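Local coordinates for protein UL16 (Human herpesvirus 5 strain ad169, PDB 2WY3) that helps the virus escape host immunity by sequestering ligands of the KLRK1 receptor inside the infected cell, which inhibits natural killer cell activation, at residues 34-39 against 98-103. Sequence-based numbering, arbitrary orientation.
Sequences CISICY and LYTSRM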
ATOM      1  N   CYS B  34      -0.665  -0.176  13.549  1.00 17.23           N
ATOM      2  CA  CYS B  34       0.657   0.368  13.245  1.00 19.83           C
ATOM      3  C   CYS B  34       0.966   0.108  11.780  1.00 19.40           C
ATOM      4  O   CYS B  34       1.560  -0.916  11.437  1.00 20.31           O
ATOM      5  CB  CYS B  34       1.750  -0.258  14.113  1.00 22.64           C
ATOM      6  SG  CYS B  34       3.410   0.363  13.672  1.00 26.52           S
ATOM      7  N   ILE B  35       0.523   1.021  10.927  1.00 15.66           N
ATOM      8  CA  ILE B  35       0.857   0.980   9.510  1.00 13.16           C
ATOM      9  C   ILE B  35       1.332   2.371   9.100  1.00 15.68           C
ATOM     10  O   ILE B  35       0.553   3.326   9.074  1.00 18.15           O
ATOM     11  CB  ILE B  35      -0.364   0.602   8.654  1.00 16.87           C
ATOM     12  CG1 ILE B  35      -0.833  -0.812   9.011  1.00 19.51           C
ATOM     13  CG2 ILE B  35      -0.024   0.706   7.156  1.00 22.84           C
ATOM     14  CD1 ILE B  35      -2.082  -1.252   8.242  1.00 22.07           C
ATOM     15  N   SER B  36       2.624   2.462   8.808  1.00 17.87           N
ATOM     16  CA  SER B  36       3.241   3.676   8.313  1.00 16.43           C
ATOM     17  C   SER B  36       3.675   3.436   6.879  1.00 16.29           C
ATOM     18  O   SER B  36       4.325   2.428   6.581  1.00 19.60           O
ATOM     19  CB  SER B  36       4.443   4.016   9.206  1.00 23.51           C
ATOM     20  OG  SER B  36       5.459   4.711   8.509  1.00 24.33           O
ATOM     21  N   ILE B  37       3.275   4.334   5.986  1.00 16.36           N
ATOM     22  CA  ILE B  37       3.638   4.237   4.576  1.00 15.46           C
ATOM     23  C   ILE B  37       4.186   5.594   4.136  1.00 21.33           C
ATOM     24  O   ILE B  37       3.424   6.524   3.878  1.00 21.11           O
ATOM     25  CB  ILE B  37       2.425   3.867   3.703  1.00 14.73           C
ATOM     26  CG1 ILE B  37       1.756   2.598   4.255  1.00 17.64           C
ATOM     27  CG2 ILE B  37       2.869   3.687   2.247  1.00 18.05           C
ATOM     28  CD1 ILE B  37       0.381   2.264   3.646  1.00 18.32           C
ATOM     29  N   CYS B  38       5.504   5.713   4.058  1.00 17.90           N
ATOM     30  CA  CYS B  38       6.116   7.002   3.771  0.75 20.45           C
ATOM     31  C   CYS B  38       6.537   7.164   2.317  1.00 17.32           C
ATOM     32  O   CYS B  38       7.046   6.235   1.706  1.00 18.25           O
ATOM     33  CB  CYS B  38       7.277   7.208   4.713  0.75 16.95           C
ATOM     34  SG  CYS B  38       6.634   7.357   6.409  0.75 21.93           S
ATOM     35  N   TYR B  39       6.313   8.363   1.799  1.00 15.79           N
ATOM     36  CA  TYR B  39       6.350   8.652   0.380  1.00 16.58           C
ATOM     37  C   TYR B  39       7.584   9.470   0.025  1.00 18.32           C
ATOM     38  O   TYR B  39       7.723  10.617   0.470  1.00 21.01           O
ATOM     39  CB  TYR B  39       5.079   9.459   0.111  1.00 16.69           C
ATOM     40  CG  TYR B  39       4.662   9.709  -1.306  1.00 18.13           C
ATOM     41  CD1 TYR B  39       3.571   9.034  -1.850  1.00 22.42           C
ATOM     42  CD2 TYR B  39       5.289  10.665  -2.082  1.00 18.70           C
ATOM     43  CE1 TYR B  39       3.141   9.284  -3.139  1.00 21.66           C
ATOM     44  CE2 TYR B  39       4.864  10.925  -3.383  1.00 20.36           C
ATOM     45  CZ  TYR B  39       3.788  10.227  -3.901  1.00 19.48           C
ATOM     46  OH  TYR B  39       3.358  10.485  -5.183  1.00 24.38           O
ATOM     47  N   LEU B  98       8.271   3.565   1.784  1.00 15.93           N
ATOM     48  CA  LEU B  98       8.748   2.693   2.849  1.00 16.99           C
ATOM     49  C   LEU B  98       7.543   2.249   3.676  1.00 15.80           C
ATOM     50  O   LEU B  98       6.796   3.084   4.195  1.00 17.45           O
ATOM     51  CB  LEU B  98       9.748   3.431   3.748  1.00 16.30           C
ATOM     52  CG  LEU B  98      11.085   3.860   3.140  1.00 19.08           C
ATOM     53  CD1 LEU B  98      12.059   4.258   4.240  1.00 18.11           C
ATOM     54  CD2 LEU B  98      11.675   2.742   2.285  1.00 21.69           C
ATOM     55  N   TYR B  99       7.364   0.938   3.805  1.00 16.58           N
ATOM     56  CA  TYR B  99       6.245   0.377   4.557  1.00 17.01           C
ATOM     57  C   TYR B  99       6.717  -0.183   5.874  1.00 20.29           C
ATOM     58  O   TYR B  99       7.631  -1.005   5.906  1.00 18.26           O
ATOM     59  CB  TYR B  99       5.601  -0.778   3.779  1.00 17.73           C
ATOM     60  CG  TYR B  99       4.767  -0.353   2.609  1.00 18.76           C
ATOM     61  CD1 TYR B  99       3.377  -0.364   2.686  1.00 20.86           C
ATOM     62  CD2 TYR B  99       5.362   0.060   1.420  1.00 18.35           C
ATOM     63  CE1 TYR B  99       2.600   0.018   1.612  1.00 18.99           C
ATOM     64  CE2 TYR B  99       4.585   0.453   0.338  1.00 19.87           C
ATOM     65  CZ  TYR B  99       3.202   0.426   0.447  1.00 17.94           C
ATOM     66  OH  TYR B  99       2.418   0.819  -0.611  1.00 26.22           O
ATOM     67  N   THR B 100       6.092   0.257   6.961  1.00 17.20           N
ATOM     68  CA  THR B 100       6.326  -0.330   8.271  1.00 16.91           C
ATOM     69  C   THR B 100       4.979  -0.736   8.858  1.00 19.00           C
ATOM     70  O   THR B 100       4.185   0.119   9.248  1.00 21.31           O
ATOM     71  CB  THR B 100       7.010   0.672   9.230  1.00 18.90           C
ATOM     72  OG1 THR B 100       8.193   1.208   8.604  1.00 19.89           O
ATOM     73  CG2 THR B 100       7.383  -0.021  10.548  1.00 20.48           C
ATOM     74  N   SER B 101       4.721  -2.037   8.899  1.00 15.50           N
ATOM     75  CA  SER B 101       3.492  -2.562   9.489  1.00 15.47           C
ATOM     76  C   SER B 101       3.877  -3.546  10.580  1.00 20.20           C
ATOM     77  O   SER B 101       4.683  -4.440  10.356  1.00 19.52           O
ATOM     78  CB  SER B 101       2.637  -3.252   8.412  1.00 21.10           C
ATOM     79  OG  SER B 101       1.483  -3.856   8.975  1.00 26.56           O
ATOM     80  N   ARG B 102       3.303  -3.378  11.765  1.00 18.27           N
ATOM     81  CA  ARG B 102       3.653  -4.218  12.897  1.00 18.28           C
ATOM     82  C   ARG B 102       2.419  -4.512  13.717  1.00 18.91           C
ATOM     83  O   ARG B 102       1.459  -3.739  13.698  1.00 19.53           O
ATOM     84  CB  ARG B 102       4.656  -3.488  13.804  1.00 19.41           C
ATOM     85  CG  ARG B 102       5.743  -2.734  13.067  1.00 20.11           C
ATOM     86  CD  ARG B 102       6.717  -2.100  14.060  1.00 23.34           C
ATOM     87  NE  ARG B 102       7.771  -3.025  14.461  1.00 20.46           N
ATOM     88  CZ  ARG B 102       8.652  -2.795  15.432  1.00 24.02           C
ATOM     89  NH1 ARG B 102       8.594  -1.676  16.149  1.00 20.28           N
ATOM     90  NH2 ARG B 102       9.585  -3.700  15.701  1.00 25.20           N
ATOM     91  N   MET B 103       2.459  -5.613  14.457  1.00 19.26           N
ATOM     92  CA  MET B 103       1.454  -5.871  15.474  1.00 21.91           C
ATOM     93  C   MET B 103       1.568  -4.782  16.530  1.00 22.34           C
ATOM     94  O   MET B 103       2.672  -4.367  16.884  1.00 19.65           O
ATOM     95  CB  MET B 103       1.660  -7.253  16.104  1.00 24.58           C
ATOM     96  CG  MET B 103       1.560  -8.378  15.083  1.00 31.93           C
ATOM     97  SD  MET B 103       1.727 -10.007  15.842  1.00 59.84           S
ATOM     98  CE  MET B 103       3.338  -9.874  16.592  1.00 28.67           C
TER
HETATM   99  O   HOH W   1      -1.270  -2.898  12.920  1.00 24.63           O
HETATM  100  O   HOH W   2       7.305   3.340   7.128  1.00 16.77           O
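Leu98 O takes two donors, Cys38 N at 2.9 Å and a water whose oxygen lies 3.0 Å from it. The same water is hydrogen-bonded to Ser36 OG and Thr100 OG1 (2.7 Å from the water oxygen to either), tying the two hydroxyls of this cross-strand pair together; Thr100 OG1 is also bonded to Trp65 NE1. The backbones of Ser36 and Thr100 exchange two nearly straight bonds, Ser36 N to Thr100 O and Thr100 N to Ser36 O, which, with short-segment strand axes at 178°, mark an antiparallel hydrogen-bonded pair. On the face bearing Ile37 and Tyr99, the non-hydrogen-bonded pair makes a CH-pi contact: Ile37 CG2 stands 3.9 Å from the Tyr99 ring centroid, 19° off the ring normal and displaced toward CE1 and CZ, while Ile37 CG1 approaches Tyr99 CD1 at 3.7 Å. Tyr99 OH bonds an acidic side chain of another protein's chain, placing this face at an intermolecular interface. On the face bearing Cys34 and Arg102, Cys34 SG touches Arg102 CG at 3.9 Å, while Arg102 NE bonds Asn82 OD1. Cys38 is disulfide-bonded to Cys114, linking this sheet to strand 110-118 of the six-stranded sheet; strand 95-102 lies between strands 34-41 and 82-89, and Cys34, Ser36 and Cys38 touch Val130, Leu128 and Glu126 of strand 121-131.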